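Local atomic coordinates of ferripyochelin binding protein (Pyrococcus horikoshii, PDB entry 1V3W), a protein that probably catalyses the reversible hydration of carbon dioxide as a zinc-binding gamma-class carbonic anhydrase, and also binds calcium ions. Residues A107-G110 / D111-I115; A119-P122 / P123-I127. One frame throughout, in Å; residues are numbered along the deposited sequence.

Interaction 1 of 2, residues A107-G110 / D111-I115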
ATOM      1  N   ALA A 107     -20.531   1.867   0.054  1.00 10.10           N
ATOM      2  CA  ALA A 107     -20.589   1.436  -1.336  1.00  9.59           C
ATOM      3  C   ALA A 107     -21.150   0.021  -1.403  1.00 10.31           C
ATOM      4  O   ALA A 107     -20.950  -0.781  -0.487  1.00 11.78           O
ATOM      5  CB  ALA A 107     -19.199   1.479  -1.960  1.00 12.15           C
ATOM      6  N   LYS A 108     -21.864  -0.270  -2.485  1.00 10.84           N
ATOM      7  CA  LYS A 108     -22.456  -1.585  -2.699  1.00  9.68           C
ATOM      8  C   LYS A 108     -22.034  -2.030  -4.092  1.00 10.73           C
ATOM      9  O   LYS A 108     -22.520  -1.503  -5.092  1.00 13.85           O
ATOM     10  CB  LYS A 108     -23.989  -1.509  -2.625  1.00 13.22           C
ATOM     11  CG  LYS A 108     -24.677  -2.866  -2.445  1.00 23.05           C
ATOM     12  CD  LYS A 108     -26.140  -2.846  -2.893  1.00 35.99           C
ATOM     13  CE  LYS A 108     -26.786  -4.217  -2.723  1.00 39.06           C
ATOM     14  NZ  LYS A 108     -25.782  -5.313  -2.825  1.00 45.56           N
ATOM     15  N   ILE A 109     -21.108  -2.981  -4.158  1.00  8.61           N
ATOM     16  CA  ILE A 109     -20.630  -3.484  -5.439  1.00 10.96           C
ATOM     17  C   ILE A 109     -21.414  -4.734  -5.810  1.00 11.38           C
ATOM     18  O   ILE A 109     -21.466  -5.693  -5.040  1.00 10.27           O
ATOM     19  CB  ILE A 109     -19.130  -3.848  -5.379  1.00 11.76           C
ATOM     20  CG1 ILE A 109     -18.329  -2.700  -4.752  1.00 14.64           C
ATOM     21  CG2 ILE A 109     -18.615  -4.136  -6.780  1.00 12.91           C
ATOM     22  CD1 ILE A 109     -18.457  -1.381  -5.486  1.00 15.16           C
ATOM     23  N   GLY A 110     -22.027  -4.717  -6.990  1.00 12.15           N
ATOM     24  CA  GLY A 110     -22.802  -5.859  -7.442  1.00 11.19           C
ATOM     25  C   GLY A 110     -21.954  -7.064  -7.802  1.00 10.94           C
ATOM     26  O   GLY A 110     -20.744  -7.075  -7.581  1.00 13.68           O
ATOM     27  N   ASP A 111     -22.594  -8.085  -8.363  1.00 10.33           N
ATOM     28  CA  ASP A 111     -21.897  -9.306  -8.748  1.00  8.72           C
ATOM     29  C   ASP A 111     -21.322  -9.206 -10.154  1.00  8.58           C
ATOM     30  O   ASP A 111     -21.853  -8.486 -11.002  1.00 10.37           O
ATOM     31  CB  ASP A 111     -22.846 -10.503  -8.671  1.00 11.74           C
ATOM     32  CG  ASP A 111     -23.613 -10.557  -7.369  1.00 10.97           C
ATOM     33  OD1 ASP A 111     -23.007 -10.322  -6.301  1.00  9.10           O
ATOM     34  OD2 ASP A 111     -24.828 -10.842  -7.415  1.00 10.79           O
ATOM     35  N   HIS A 112     -20.238  -9.938 -10.396  1.00  9.09           N
ATOM     36  CA  HIS A 112     -19.578  -9.934 -11.695  1.00  9.09           C
ATOM     37  C   HIS A 112     -19.216  -8.510 -12.092  1.00 10.47           C
ATOM     38  O   HIS A 112     -19.668  -7.987 -13.113  1.00 11.27           O
ATOM     39  CB  HIS A 112     -20.484 -10.567 -12.752  1.00 10.20           C
ATOM     40  CG  HIS A 112     -20.669 -12.043 -12.577  1.00 10.99           C
ATOM     41  ND1 HIS A 112     -19.632 -12.942 -12.699  1.00 11.09           N
ATOM     42  CD2 HIS A 112     -21.770 -12.776 -12.287  1.00 12.90           C
ATOM     43  CE1 HIS A 112     -20.085 -14.165 -12.493  1.00 12.75           C
ATOM     44  NE2 HIS A 112     -21.379 -14.093 -12.241  1.00 12.04           N
ATOM     45  N   VAL A 113     -18.389  -7.891 -11.259  1.00  9.37           N
ATOM     46  CA  VAL A 113     -17.936  -6.527 -11.477  1.00  8.75           C
ATOM     47  C   VAL A 113     -16.418  -6.474 -11.450  1.00  8.76           C
ATOM     48  O   VAL A 113     -15.768  -7.228 -10.727  1.00  8.49           O
ATOM     49  CB  VAL A 113     -18.481  -5.580 -10.377  1.00  8.22           C
ATOM     50  CG1 VAL A 113     -17.765  -4.231 -10.428  1.00  9.88           C
ATOM     51  CG2 VAL A 113     -19.976  -5.388 -10.558  1.00 11.77           C
ATOM     52  N   ILE A 114     -15.852  -5.595 -12.265  1.00  8.38           N
ATOM     53  CA  ILE A 114     -14.412  -5.408 -12.276  1.00  8.30           C
ATOM     54  C   ILE A 114     -14.170  -3.940 -11.997  1.00  9.42           C
ATOM     55  O   ILE A 114     -14.709  -3.072 -12.683  1.00  8.20           O
ATOM     56  CB  ILE A 114     -13.773  -5.768 -13.636  1.00  7.51           C
ATOM     57  CG1 ILE A 114     -13.881  -7.276 -13.874  1.00  8.80           C
ATOM     58  CG2 ILE A 114     -12.300  -5.347 -13.653  1.00  9.83           C
ATOM     59  CD1 ILE A 114     -13.303  -7.733 -15.198  1.00 10.86           C
ATOM     60  N   ILE A 115     -13.399  -3.670 -10.949  1.00  8.63           N
ATOM     61  CA  ILE A 115     -13.042  -2.308 -10.588  1.00  7.97           C
ATOM     62  C   ILE A 115     -11.626  -2.148 -11.127  1.00  9.80           C
ATOM     63  O   ILE A 115     -10.735  -2.929 -10.791  1.00  9.24           O
ATOM     64  CB  ILE A 115     -13.030  -2.108  -9.058  1.00  7.17           C
ATOM     65  CG1 ILE A 115     -14.398  -2.468  -8.462  1.00 10.93           C
ATOM     66  CG2 ILE A 115     -12.651  -0.671  -8.729  1.00  9.21           C
ATOM     67  CD1 ILE A 115     -15.552  -1.621  -8.967  1.00 10.65           C
TER
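Val-113 folds back over Ile-109 and Gly-110 from the far arm of a bend, a local contact between side chains and backbone only a few residues apart. Its CB bond points toward 107-110, and CB itself lies 3.9 Å from both Ile-109 CG2 and Gly-110 O. From there the two methyl branches part company. Val-113 CG1, anti to the backbone N (chi1 168°), meets the branch methyl of the isoleucine, with Val-113 CG1 to Ile-109 CG2 at 3.7 Å. Val-113 CG2, on the side of its own backbone N, rests against the glycine carbonyl, 3.5 Å from Gly-110 O and 3.8 Å from Gly-110 C. The valine and isoleucine side chains cross at about a right angle and meet through these two methyls. Gly-110 O is buried beneath the valine and has no hydrogen-bond partner in the model. His-112 adopts a left-handed backbone conformation (phi 55°, psi 60°), which helps swing the chain from strand 108-109 into strand 113-115. Asp-111 binds this corner to the coils before and after it: its OD1 accepts a hydrogen bond from Asn-93 N, while its own N donates to Asp-129 OD1. This is one bend of a left-handed parallel beta-helix. Ile-109 and Ile-115 both reach Val-121 of strand 120-121 in the interior. On the outside, His-112 stacks on Tyr-94, hydrogen-bonds through ND1 to Thr-152 OG1 and touches Ile-149, fastening the corner to helix 146-169, which Ile-114 also touches.

Interaction 2 of 2, residues A119-P122 / P123-I127; sequences AVVP and PNKEI
Pro-122 and Lys-125 close a type II beta turn that joins strand 120-121 to strand 126-127. Its inner positions are Pro-123, whose ring suits the extended first corner, and Asn-124, with the positive phi (62°) expected of the second. Lys-125 N donates to Pro-122 O at 3.2 Å; the bond is moderately bent (153° at the hydrogen), and the donor stands above the carbonyl plane, 43° out of it. The peptide between the prolines holds Pro-122 CB 3.5 Å from Pro-123 CD, a closeness set by the covalent link. Under the turn, the foot of the lysine does the packing: Lys-125 CB lies 3.7 Å from Val-121 CG1, and Lys-125 CG is 3.9 Å from the same methyl. The valine and lysine side chains cross at about a right angle, whereas the Pro-122 ring and Lys-125 run side by side, pointing the same way. A bend at chi2 then carries the lysine's end away. Deeper in, Val-121 CG1 approaches Ile-127 CG1 more loosely, at 4.4 Å. This corner belongs to a late coil of the beta-helix. Val-121 pairs through its backbone with Val-102 and Leu-104 of the coil before, Ile-127 touches Ile-109 of strand 108-109 and Val-140 of strand 138-143, and Val-120 on the other side of its strand touches Ala-117 of a second subunit.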
ATOM      1  N   ALA A 119      -8.837   2.831  -9.387  1.00  9.34           N
ATOM      2  CA  ALA A 119     -10.139   3.485  -9.334  1.00 10.24           C
ATOM      3  C   ALA A 119     -10.578   3.683  -7.888  1.00  8.77           C
ATOM      4  O   ALA A 119     -10.118   2.978  -6.990  1.00  9.37           O
ATOM      5  CB  ALA A 119     -11.179   2.655 -10.090  1.00  6.68           C
ATOM      6  N   VAL A 120     -11.459   4.654  -7.669  1.00  7.64           N
ATOM      7  CA  VAL A 120     -11.976   4.933  -6.337  1.00  7.98           C
ATOM      8  C   VAL A 120     -13.495   4.938  -6.378  1.00  9.65           C
ATOM      9  O   VAL A 120     -14.102   5.781  -7.038  1.00 12.10           O
ATOM     10  CB  VAL A 120     -11.499   6.311  -5.808  1.00 12.01           C
ATOM     11  CG1 VAL A 120     -12.151   6.606  -4.454  1.00 11.00           C
ATOM     12  CG2 VAL A 120      -9.985   6.326  -5.678  1.00 12.97           C
ATOM     13  N   VAL A 121     -14.107   3.981  -5.692  1.00  8.30           N
ATOM     14  CA  VAL A 121     -15.559   3.919  -5.632  1.00  9.69           C
ATOM     15  C   VAL A 121     -15.970   4.782  -4.438  1.00 11.51           C
ATOM     16  O   VAL A 121     -15.683   4.452  -3.287  1.00 10.30           O
ATOM     17  CB  VAL A 121     -16.057   2.467  -5.442  1.00  8.05           C
ATOM     18  CG1 VAL A 121     -17.571   2.452  -5.298  1.00  8.85           C
ATOM     19  CG2 VAL A 121     -15.636   1.615  -6.634  1.00 12.24           C
ATOM     20  N   PRO A 122     -16.637   5.915  -4.705  1.00 11.11           N
ATOM     21  CA  PRO A 122     -17.098   6.863  -3.685  1.00 11.20           C
ATOM     22  C   PRO A 122     -18.033   6.275  -2.632  1.00 11.15           C
ATOM     23  O   PRO A 122     -18.660   5.236  -2.843  1.00 11.28           O
ATOM     24  CB  PRO A 122     -17.796   7.946  -4.508  1.00 13.22           C
ATOM     25  CG  PRO A 122     -17.116   7.868  -5.839  1.00 18.62           C
ATOM     26  CD  PRO A 122     -17.004   6.387  -6.050  1.00 12.92           C
ATOM     27  N   PRO A 123     -18.140   6.945  -1.475  1.00 11.41           N
ATOM     28  CA  PRO A 123     -19.015   6.473  -0.401  1.00 11.74           C
ATOM     29  C   PRO A 123     -20.452   6.340  -0.905  1.00 14.43           C
ATOM     30  O   PRO A 123     -20.923   7.171  -1.686  1.00 12.97           O
ATOM     31  CB  PRO A 123     -18.884   7.570   0.655  1.00 14.83           C
ATOM     32  CG  PRO A 123     -17.486   8.070   0.447  1.00 14.53           C
ATOM     33  CD  PRO A 123     -17.396   8.146  -1.059  1.00 12.16           C
ATOM     34  N   ASN A 124     -21.129   5.287  -0.459  1.00 10.89           N
ATOM     35  CA  ASN A 124     -22.519   5.020  -0.822  1.00 12.35           C
ATOM     36  C   ASN A 124     -22.797   4.783  -2.302  1.00 13.17           C
ATOM     37  O   ASN A 124     -23.956   4.699  -2.712  1.00 17.94           O
ATOM     38  CB  ASN A 124     -23.413   6.149  -0.302  1.00 15.57           C
ATOM     39  CG  ASN A 124     -23.398   6.241   1.210  1.00 19.17           C
ATOM     40  OD1 ASN A 124     -23.694   5.268   1.903  1.00 23.84           O
ATOM     41  ND2 ASN A 124     -23.046   7.411   1.729  1.00 26.09           N
ATOM     42  N   LYS A 125     -21.747   4.660  -3.104  1.00 11.24           N
ATOM     43  CA  LYS A 125     -21.915   4.417  -4.534  1.00 12.17           C
ATOM     44  C   LYS A 125     -22.379   2.987  -4.790  1.00 15.96           C
ATOM     45  O   LYS A 125     -21.782   2.035  -4.289  1.00 13.98           O
ATOM     46  CB  LYS A 125     -20.594   4.652  -5.270  1.00 11.09           C
ATOM     47  CG  LYS A 125     -20.645   4.378  -6.770  1.00 14.79           C
ATOM     48  CD  LYS A 125     -21.485   5.412  -7.508  1.00 13.21           C
ATOM     49  CE  LYS A 125     -21.390   5.222  -9.016  1.00 16.71           C
ATOM     50  NZ  LYS A 125     -22.078   6.315  -9.763  1.00 19.93           N
ATOM     51  N   GLU A 126     -23.443   2.840  -5.571  1.00 14.70           N
ATOM     52  CA  GLU A 126     -23.955   1.519  -5.903  1.00 15.15           C
ATOM     53  C   GLU A 126     -23.545   1.153  -7.324  1.00 14.10           C
ATOM     54  O   GLU A 126     -23.843   1.879  -8.276  1.00 15.94           O
ATOM     55  CB  GLU A 126     -25.480   1.484  -5.766  1.00 19.18           C
ATOM     56  CG  GLU A 126     -25.968   1.770  -4.354  1.00 27.20           C
ATOM     57  CD  GLU A 126     -27.458   1.541  -4.186  1.00 35.80           C
ATOM     58  OE1 GLU A 126     -27.970   1.776  -3.072  1.00 36.71           O
ATOM     59  OE2 GLU A 126     -28.113   1.122  -5.164  1.00 41.92           O
ATOM     60  N   ILE A 127     -22.847   0.030  -7.459  1.00 10.97           N
ATOM     61  CA  ILE A 127     -22.385  -0.448  -8.756  1.00 10.77           C
ATOM     62  C   ILE A 127     -23.212  -1.660  -9.178  1.00 12.38           C
ATOM     63  O   ILE A 127     -23.219  -2.687  -8.498  1.00 11.30           O
ATOM     64  CB  ILE A 127     -20.898  -0.858  -8.697  1.00 11.46           C
ATOM     65  CG1 ILE A 127     -20.047   0.331  -8.237  1.00 10.06           C
ATOM     66  CG2 ILE A 127     -20.440  -1.356 -10.063  1.00 13.07           C
ATOM     67  CD1 ILE A 127     -20.099   1.531  -9.171  1.00 12.23           C
TER

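Interactions 1 and 2 are two bends of the same beta-helix, with the corner between strands 113-115 and 120-121 separating them along the chain. Their centres are 9 Å apart, and strands 108-109 and 126-127 lie side by side in one parallel sheet. Two probable backbone hydrogen bonds join them, Lys-108 O to Ile-127 N and Gly-110 N to Ile-127 O, each 2.8 Å long. In the interior of the beta-helix, Ile-109 CD1 packs on Ile-127 CG1 of the next coil at 3.6 Å. Neither contact supplies a zinc ligand. The side chain of Pro-123 is about 9 Å from that of His-87, a zinc ligand, and about 12 Å from a bound zinc ion; Ile-109 is about 11 Å from His-87, side chain to side chain.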